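Local coordinates for protein dioxygenase (Pseudomonas brassicacearum, PDB 5V2D) that probably uses an iron centre held by four histidines to cleave the central double bond of lignostilbenes with dioxygen, as its relatives do, at residues 288-300 with 350-363. Sequence-based numbering, arbitrary orientation.
Sequences AQDVRWFKGPMDG and WTFDLNSGRDEVEP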
ATOM      1  N   ALA A 288      24.277  -7.840 -10.946  1.00 41.21           N
ATOM      2  CA  ALA A 288      24.053  -6.558 -11.610  1.00 41.05           C
ATOM      3  C   ALA A 288      24.150  -6.597 -13.104  1.00 42.51           C
ATOM      4  O   ALA A 288      23.341  -6.014 -13.826  1.00 38.18           O
ATOM      5  CB  ALA A 288      24.956  -5.490 -11.045  1.00 44.45           C
ATOM      6  N   GLN A 289      25.120  -7.336 -13.618  1.00 44.10           N
ATOM      7  CA  GLN A 289      25.305  -7.355 -15.057  1.00 44.51           C
ATOM      8  C   GLN A 289      24.156  -8.056 -15.824  1.00 42.24           C
ATOM      9  O   GLN A 289      24.046  -7.943 -17.040  1.00 43.96           O
ATOM     10  CB  GLN A 289      26.688  -7.977 -15.364  1.00 52.61           C
ATOM     11  CG  GLN A 289      26.736  -9.474 -15.161  1.00 57.26           C
ATOM     12  CD  GLN A 289      28.114 -10.047 -14.747  1.00 68.70           C
ATOM     13  OE1 GLN A 289      28.754 -10.809 -15.517  1.00 69.57           O
ATOM     14  NE2 GLN A 289      28.604  -9.599 -13.595  1.00 67.97           N
ATOM     15  N   ASP A 290      23.302  -8.803 -15.137  1.00 39.10           N
ATOM     16  CA  ASP A 290      22.205  -9.513 -15.774  1.00 39.48           C
ATOM     17  C   ASP A 290      20.955  -8.620 -15.937  1.00 39.87           C
ATOM     18  O   ASP A 290      19.978  -9.047 -16.590  1.00 35.00           O
ATOM     19  CB  ASP A 290      21.814 -10.729 -14.936  1.00 42.25           C
ATOM     20  CG  ASP A 290      23.013 -11.735 -14.661  1.00 46.95           C
ATOM     21  OD1 ASP A 290      23.759 -11.957 -15.600  1.00 50.86           O
ATOM     22  OD2 ASP A 290      23.262 -12.275 -13.520  1.00 47.09           O
ATOM     23  N   VAL A 291      20.971  -7.404 -15.380  1.00 34.82           N
ATOM     24  CA  VAL A 291      19.797  -6.572 -15.441  1.00 37.33           C
ATOM     25  C   VAL A 291      19.470  -6.214 -16.864  1.00 36.98           C
ATOM     26  O   VAL A 291      20.357  -5.872 -17.586  1.00 39.70           O
ATOM     27  CB  VAL A 291      19.982  -5.266 -14.644  1.00 37.02           C
ATOM     28  CG1 VAL A 291      18.796  -4.311 -14.890  1.00 35.65           C
ATOM     29  CG2 VAL A 291      20.116  -5.581 -13.174  1.00 35.75           C
ATOM     30  N   ARG A 292      18.215  -6.306 -17.274  1.00 35.13           N
ATOM     31  CA  ARG A 292      17.773  -5.811 -18.583  0.50 35.76           C
ATOM     32  C   ARG A 292      16.717  -4.750 -18.400  1.00 36.00           C
ATOM     33  O   ARG A 292      15.834  -4.894 -17.525  1.00 36.60           O
ATOM     34  CB  ARG A 292      17.142  -6.925 -19.401  0.50 36.79           C
ATOM     35  CG  ARG A 292      18.190  -7.887 -20.006  0.50 38.26           C
ATOM     36  CD  ARG A 292      18.760  -7.272 -21.310  0.50 38.44           C
ATOM     37  NE  ARG A 292      17.614  -7.180 -22.204  0.50 37.47           N
ATOM     38  CZ  ARG A 292      17.072  -8.241 -22.776  0.50 35.71           C
ATOM     39  NH1 ARG A 292      17.575  -9.488 -22.596  0.50 34.30           N
ATOM     40  NH2 ARG A 292      16.005  -8.038 -23.500  0.50 35.42           N
ATOM     41  N   TRP A 293      16.734  -3.725 -19.253  1.00 35.93           N
ATOM     42  CA  TRP A 293      15.795  -2.596 -19.158  1.00 35.64           C
ATOM     43  C   TRP A 293      14.751  -2.616 -20.254  1.00 36.42           C
ATOM     44  O   TRP A 293      15.067  -2.920 -21.436  1.00 33.46           O
ATOM     45  CB  TRP A 293      16.585  -1.307 -19.202  1.00 37.22           C
ATOM     46  CG  TRP A 293      17.402  -1.134 -17.913  1.00 36.40           C
ATOM     47  CD1 TRP A 293      18.706  -1.521 -17.714  1.00 37.47           C
ATOM     48  CD2 TRP A 293      16.963  -0.567 -16.689  1.00 36.20           C
ATOM     49  NE1 TRP A 293      19.082  -1.233 -16.453  1.00 37.73           N
ATOM     50  CE2 TRP A 293      18.047  -0.635 -15.793  1.00 36.54           C
ATOM     51  CE3 TRP A 293      15.756   0.007 -16.256  1.00 36.50           C
ATOM     52  CZ2 TRP A 293      17.982  -0.139 -14.476  1.00 36.18           C
ATOM     53  CZ3 TRP A 293      15.700   0.512 -14.916  1.00 35.79           C
ATOM     54  CH2 TRP A 293      16.798   0.418 -14.075  1.00 34.94           C
ATOM     55  N   PHE A 294      13.503  -2.341 -19.901  1.00 32.60           N
ATOM     56  CA  PHE A 294      12.457  -2.266 -20.891  1.00 33.00           C
ATOM     57  C   PHE A 294      11.751  -0.939 -20.694  1.00 35.46           C
ATOM     58  O   PHE A 294      11.660  -0.425 -19.545  1.00 34.85           O
ATOM     59  CB  PHE A 294      11.466  -3.370 -20.728  1.00 33.16           C
ATOM     60  CG  PHE A 294      12.005  -4.745 -21.041  1.00 34.14           C
ATOM     61  CD1 PHE A 294      11.761  -5.335 -22.279  1.00 33.53           C
ATOM     62  CD2 PHE A 294      12.725  -5.445 -20.068  1.00 33.50           C
ATOM     63  CE1 PHE A 294      12.248  -6.593 -22.563  1.00 35.32           C
ATOM     64  CE2 PHE A 294      13.293  -6.673 -20.323  1.00 35.05           C
ATOM     65  CZ  PHE A 294      13.014  -7.292 -21.573  1.00 36.09           C
ATOM     66  N   LYS A 295      11.180  -0.397 -21.757  1.00 34.74           N
ATOM     67  CA  LYS A 295      10.521   0.887 -21.756  1.00 37.84           C
ATOM     68  C   LYS A 295       9.099   0.802 -22.207  1.00 37.66           C
ATOM     69  O   LYS A 295       8.818   0.315 -23.296  1.00 39.72           O
ATOM     70  CB  LYS A 295      11.188   1.817 -22.765  1.00 42.76           C
ATOM     71  CG  LYS A 295      12.571   2.232 -22.369  1.00 51.08           C
ATOM     72  CD  LYS A 295      13.218   2.935 -23.576  1.00 56.08           C
ATOM     73  CE  LYS A 295      14.180   4.061 -23.172  1.00 62.40           C
ATOM     74  NZ  LYS A 295      15.192   4.010 -24.234  1.00 66.18           N
ATOM     75  N   GLY A 296       8.212   1.440 -21.456  1.00 35.15           N
ATOM     76  CA  GLY A 296       6.806   1.535 -21.772  1.00 33.89           C
ATOM     77  C   GLY A 296       6.459   2.977 -22.157  1.00 35.63           C
ATOM     78  O   GLY A 296       7.320   3.821 -22.267  1.00 41.00           O
ATOM     79  N   PRO A 297       5.191   3.252 -22.399  1.00 36.41           N
ATOM     80  CA  PRO A 297       4.742   4.575 -22.755  1.00 39.87           C
ATOM     81  C   PRO A 297       5.068   5.687 -21.788  1.00 42.31           C
ATOM     82  O   PRO A 297       5.174   5.503 -20.551  1.00 41.73           O
ATOM     83  CB  PRO A 297       3.205   4.424 -22.808  1.00 41.09           C
ATOM     84  CG  PRO A 297       2.979   2.973 -23.126  1.00 40.05           C
ATOM     85  CD  PRO A 297       4.090   2.266 -22.430  1.00 38.39           C
ATOM     86  N   MET A 298       5.136   6.888 -22.353  1.00 40.16           N
ATOM     87  CA  MET A 298       5.289   8.086 -21.561  1.00 42.36           C
ATOM     88  C   MET A 298       3.958   8.505 -21.001  1.00 40.08           C
ATOM     89  O   MET A 298       2.906   8.086 -21.465  1.00 39.66           O
ATOM     90  CB  MET A 298       5.841   9.232 -22.403  1.00 48.20           C
ATOM     91  CG  MET A 298       7.186   8.907 -23.039  1.00 49.87           C
ATOM     92  SD  MET A 298       7.831  10.275 -24.064  1.00 54.86           S
ATOM     93  CE  MET A 298       6.375  10.979 -24.877  1.00 51.02           C
ATOM     94  N   ASP A 299       4.039   9.328 -19.963  1.00 38.92           N
ATOM     95  CA  ASP A 299       2.868   9.943 -19.330  1.00 40.88           C
ATOM     96  C   ASP A 299       1.831   8.918 -18.832  1.00 41.19           C
ATOM     97  O   ASP A 299       0.615   9.100 -18.942  1.00 39.66           O
ATOM     98  CB  ASP A 299       2.214  11.000 -20.245  1.00 40.92           C
ATOM     99  CG  ASP A 299       1.460  12.052 -19.466  1.00 44.46           C
ATOM    100  OD1 ASP A 299       1.702  12.274 -18.228  1.00 44.71           O
ATOM    101  OD2 ASP A 299       0.580  12.653 -20.103  1.00 44.26           O
ATOM    102  N   GLY A 300       2.364   7.832 -18.284  1.00 36.60           N
ATOM    103  CA  GLY A 300       1.597   6.790 -17.680  1.00 35.65           C
ATOM    104  C   GLY A 300       2.289   6.368 -16.392  1.00 34.70           C
ATOM    105  O   GLY A 300       3.471   6.597 -16.243  1.00 34.01           O
ATOM    106  N   TRP A 350       1.697  -6.586 -18.512  1.00 27.91           N
ATOM    107  CA  TRP A 350       2.951  -6.326 -19.231  1.00 28.71           C
ATOM    108  C   TRP A 350       3.643  -7.664 -19.507  1.00 30.76           C
ATOM    109  O   TRP A 350       3.657  -8.557 -18.653  1.00 29.65           O
ATOM    110  CB  TRP A 350       3.881  -5.517 -18.354  1.00 29.28           C
ATOM    111  CG  TRP A 350       3.383  -4.205 -17.949  1.00 30.24           C
ATOM    112  CD1 TRP A 350       2.757  -3.923 -16.804  1.00 29.88           C
ATOM    113  CD2 TRP A 350       3.622  -2.961 -18.602  1.00 29.30           C
ATOM    114  NE1 TRP A 350       2.507  -2.569 -16.722  1.00 31.34           N
ATOM    115  CE2 TRP A 350       3.066  -1.955 -17.798  1.00 29.40           C
ATOM    116  CE3 TRP A 350       4.233  -2.595 -19.809  1.00 33.48           C
ATOM    117  CZ2 TRP A 350       3.054  -0.624 -18.158  1.00 30.48           C
ATOM    118  CZ3 TRP A 350       4.205  -1.242 -20.172  1.00 31.74           C
ATOM    119  CH2 TRP A 350       3.648  -0.290 -19.357  1.00 31.67           C
ATOM    120  N   THR A 351       4.272  -7.790 -20.681  1.00 31.46           N
ATOM    121  CA  THR A 351       4.997  -8.973 -21.072  1.00 31.69           C
ATOM    122  C   THR A 351       6.441  -8.521 -21.436  1.00 34.48           C
ATOM    123  O   THR A 351       6.614  -7.620 -22.309  1.00 35.80           O
ATOM    124  CB  THR A 351       4.334  -9.552 -22.319  1.00 35.31           C
ATOM    125  OG1 THR A 351       2.987  -9.960 -21.976  1.00 38.07           O
ATOM    126  CG2 THR A 351       5.113 -10.815 -22.806  1.00 36.72           C
ATOM    127  N   PHE A 352       7.428  -9.018 -20.706  1.00 31.39           N
ATOM    128  CA  PHE A 352       8.828  -8.643 -20.891  1.00 34.19           C
ATOM    129  C   PHE A 352       9.497  -9.923 -21.463  1.00 36.09           C
ATOM    130  O   PHE A 352       9.715 -10.896 -20.750  1.00 36.22           O
ATOM    131  CB  PHE A 352       9.500  -8.216 -19.579  1.00 31.98           C
ATOM    132  CG  PHE A 352       8.810  -7.072 -18.909  1.00 30.65           C
ATOM    133  CD1 PHE A 352       7.927  -7.309 -17.859  1.00 31.82           C
ATOM    134  CD2 PHE A 352       8.890  -5.801 -19.397  1.00 31.11           C
ATOM    135  CE1 PHE A 352       7.302  -6.264 -17.216  1.00 32.67           C
ATOM    136  CE2 PHE A 352       8.244  -4.754 -18.779  1.00 33.63           C
ATOM    137  CZ  PHE A 352       7.426  -4.989 -17.681  1.00 29.80           C
ATOM    138  N   ASP A 353       9.768  -9.878 -22.757  1.00 36.06           N
ATOM    139  CA  ASP A 353      10.329 -11.017 -23.478  1.00 37.07           C
ATOM    140  C   ASP A 353      11.815 -10.834 -23.479  1.00 37.46           C
ATOM    141  O   ASP A 353      12.335  -9.931 -24.220  1.00 35.93           O
ATOM    142  CB  ASP A 353       9.788 -11.083 -24.897  1.00 39.13           C
ATOM    143  CG  ASP A 353      10.267 -12.362 -25.659  1.00 41.88           C
ATOM    144  OD1 ASP A 353      11.178 -13.111 -25.175  1.00 37.76           O
ATOM    145  OD2 ASP A 353       9.582 -12.677 -26.657  1.00 46.25           O
ATOM    146  N   LEU A 354      12.498 -11.625 -22.636  1.00 36.82           N
ATOM    147  CA  LEU A 354      13.912 -11.432 -22.474  1.00 39.68           C
ATOM    148  C   LEU A 354      14.737 -11.832 -23.773  1.00 43.48           C
ATOM    149  O   LEU A 354      15.906 -11.495 -23.875  1.00 41.24           O
ATOM    150  CB  LEU A 354      14.400 -12.279 -21.303  1.00 42.22           C
ATOM    151  CG  LEU A 354      14.695 -11.757 -19.904  1.00 49.33           C
ATOM    152  CD1 LEU A 354      14.728 -10.221 -19.731  1.00 50.51           C
ATOM    153  CD2 LEU A 354      13.840 -12.495 -18.872  1.00 49.35           C
ATOM    154  N   ASN A 355      14.094 -12.606 -24.642  1.00 40.75           N
ATOM    155  CA  ASN A 355      14.774 -13.079 -25.901  1.00 45.94           C
ATOM    156  C   ASN A 355      14.449 -12.294 -27.113  1.00 46.07           C
ATOM    157  O   ASN A 355      14.612 -12.756 -28.251  1.00 46.20           O
ATOM    158  CB  ASN A 355      14.361 -14.506 -26.161  1.00 45.41           C
ATOM    159  CG  ASN A 355      14.852 -15.398 -25.079  1.00 46.17           C
ATOM    160  OD1 ASN A 355      15.967 -15.162 -24.599  1.00 49.86           O
ATOM    161  ND2 ASN A 355      13.995 -16.286 -24.590  1.00 51.84           N
ATOM    162  N   SER A 356      13.885 -11.144 -26.926  1.00 46.11           N
ATOM    163  CA  SER A 356      13.379 -10.399 -28.104  1.00 47.08           C
ATOM    164  C   SER A 356      14.418  -9.286 -28.358  1.00 48.81           C
ATOM    165  O   SER A 356      15.326  -8.961 -27.525  1.00 49.19           O
ATOM    166  CB  SER A 356      11.968  -9.910 -27.853  1.00 47.75           C
ATOM    167  OG  SER A 356      11.956  -8.479 -27.686  1.00 46.93           O
ATOM    168  N   GLY A 357      14.305  -8.716 -29.532  1.00 54.78           N
ATOM    169  CA  GLY A 357      15.176  -7.574 -29.900  1.00 59.10           C
ATOM    170  C   GLY A 357      14.746  -6.248 -29.262  1.00 58.53           C
ATOM    171  O   GLY A 357      15.513  -5.359 -29.189  1.00 58.07           O
ATOM    172  N   ARG A 358      13.513  -6.185 -28.753  1.00 62.19           N
ATOM    173  CA  ARG A 358      12.788  -4.971 -28.546  1.00 69.82           C
ATOM    174  C   ARG A 358      12.752  -4.792 -27.012  1.00 59.61           C
ATOM    175  O   ARG A 358      12.340  -5.618 -26.152  1.00 53.31           O
ATOM    176  CB  ARG A 358      11.331  -4.889 -29.087  1.00 82.65           C
ATOM    177  CG  ARG A 358      10.923  -5.685 -30.318  1.00 92.75           C
ATOM    178  CD  ARG A 358       9.417  -5.994 -30.241  1.00105.75           C
ATOM    179  NE  ARG A 358       9.132  -7.096 -29.297  1.00118.80           N
ATOM    180  CZ  ARG A 358       8.708  -7.006 -28.013  1.00125.32           C
ATOM    181  NH1 ARG A 358       8.520  -8.121 -27.301  1.00123.89           N
ATOM    182  NH2 ARG A 358       8.455  -5.836 -27.418  1.00133.21           N
ATOM    183  N   ASP A 359      13.211  -3.604 -26.774  1.00 55.95           N
ATOM    184  CA  ASP A 359      13.203  -2.808 -25.595  1.00 58.81           C
ATOM    185  C   ASP A 359      11.808  -2.244 -25.205  1.00 53.05           C
ATOM    186  O   ASP A 359      11.558  -2.012 -24.034  1.00 51.50           O
ATOM    187  CB  ASP A 359      13.877  -1.565 -26.172  1.00 66.22           C
ATOM    188  CG  ASP A 359      14.717  -0.872 -25.254  1.00 67.95           C
ATOM    189  OD1 ASP A 359      14.856   0.355 -25.391  1.00 72.85           O
ATOM    190  OD2 ASP A 359      15.384  -1.546 -24.449  1.00 81.14           O
ATOM    191  N   GLU A 360      10.961  -2.020 -26.214  1.00 49.73           N
ATOM    192  CA  GLU A 360       9.710  -1.238 -26.102  1.00 56.70           C
ATOM    193  C   GLU A 360       8.580  -2.197 -25.750  1.00 52.28           C
ATOM    194  O   GLU A 360       8.486  -3.255 -26.334  1.00 51.43           O
ATOM    195  CB  GLU A 360       9.370  -0.515 -27.410  1.00 64.16           C
ATOM    196  CG  GLU A 360      10.542   0.228 -28.068  1.00 79.10           C
ATOM    197  CD  GLU A 360      10.731   1.671 -27.594  1.00 89.94           C
ATOM    198  OE1 GLU A 360       9.791   2.456 -27.838  1.00105.91           O
ATOM    199  OE2 GLU A 360      11.807   2.065 -27.032  1.00 99.14           O
ATOM    200  N   VAL A 361       7.752  -1.855 -24.769  1.00 48.35           N
ATOM    201  CA  VAL A 361       6.625  -2.716 -24.366  1.00 45.69           C
ATOM    202  C   VAL A 361       5.401  -1.862 -24.300  1.00 39.74           C
ATOM    203  O   VAL A 361       5.440  -0.660 -23.921  1.00 39.36           O
ATOM    204  CB  VAL A 361       6.840  -3.414 -22.980  1.00 49.07           C
ATOM    205  CG1 VAL A 361       7.941  -4.459 -23.070  1.00 50.31           C
ATOM    206  CG2 VAL A 361       7.285  -2.429 -21.907  1.00 51.64           C
ATOM    207  N   GLU A 362       4.300  -2.489 -24.672  1.00 39.97           N
ATOM    208  CA  GLU A 362       3.008  -1.943 -24.481  1.00 44.09           C
ATOM    209  C   GLU A 362       2.170  -2.861 -23.575  1.00 41.56           C
ATOM    210  O   GLU A 362       2.163  -4.058 -23.758  1.00 38.34           O
ATOM    211  CB  GLU A 362       2.368  -1.652 -25.821  1.00 51.51           C
ATOM    212  CG  GLU A 362       2.782  -0.215 -26.183  1.00 64.59           C
ATOM    213  CD  GLU A 362       2.401   0.226 -27.567  1.00 74.45           C
ATOM    214  OE1 GLU A 362       1.291  -0.109 -28.060  1.00 82.43           O
ATOM    215  OE2 GLU A 362       3.238   0.934 -28.156  1.00 80.52           O
ATOM    216  N   PRO A 363       1.453  -2.243 -22.638  1.00 40.83           N
ATOM    217  CA  PRO A 363       0.637  -3.030 -21.744  1.00 39.21           C
ATOM    218  C   PRO A 363      -0.686  -3.419 -22.443  1.00 39.01           C
ATOM    219  O   PRO A 363      -1.143  -2.685 -23.299  1.00 40.32           O
ATOM    220  CB  PRO A 363       0.389  -2.023 -20.587  1.00 39.34           C
ATOM    221  CG  PRO A 363       0.363  -0.672 -21.266  1.00 40.65           C
ATOM    222  CD  PRO A 363       1.419  -0.780 -22.312  1.00 41.08           C
TER
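Phe294 turns one face to Phe352, whose CB sits over the ring centre, 4.1 Å from the centroid, in a CH-pi contact; the Phe352 ring follows edge-to-face, its plane at 61° to that of Phe294. At the Phe294 edge, near its plane, lie Leu354 CD1 and the carbonyl oxygen of Asp353, while Val361 CG1 meets Phe294 CD1 obliquely. With CG anti to its own carbonyl carbon (chi1 -68°), the ring fits between strand 350-353 and the loop after it. Cut back to an alanine, Phe294 would probably leave a gap between Phe352, Leu354 and Val361 and take from Phe352 one of its aromatic partners. Trp350 carries Pro363 CB over one face, 3.6 Å above the plane, and takes Pro297 CD at its edge. In the conformer described, one of two, the Arg292 guanidinium has Leu354 CD1 over one face, and its NH1 bonds in plane to Leu354 O (2.9 Å, 165°) on a lone pair. Beside these groups, Lys295 N donates to Asp359 O and Lys295 O accepts from Val361 N, both at 2.8 Å, forming a single beta bridge with Glu360. Lys295 NZ reaches Asp359 OD1 only as a long salt bridge of 3.8 Å. Neighbouring blades of the carotenoid-oxygenase propeller, strands 276-283 with 292-298 and 314-322 with 345-353, thus meet through an aromatic core, which Phe279 extends by touching Trp350 and Phe352, while directional polar bonds fix the loop along its margin.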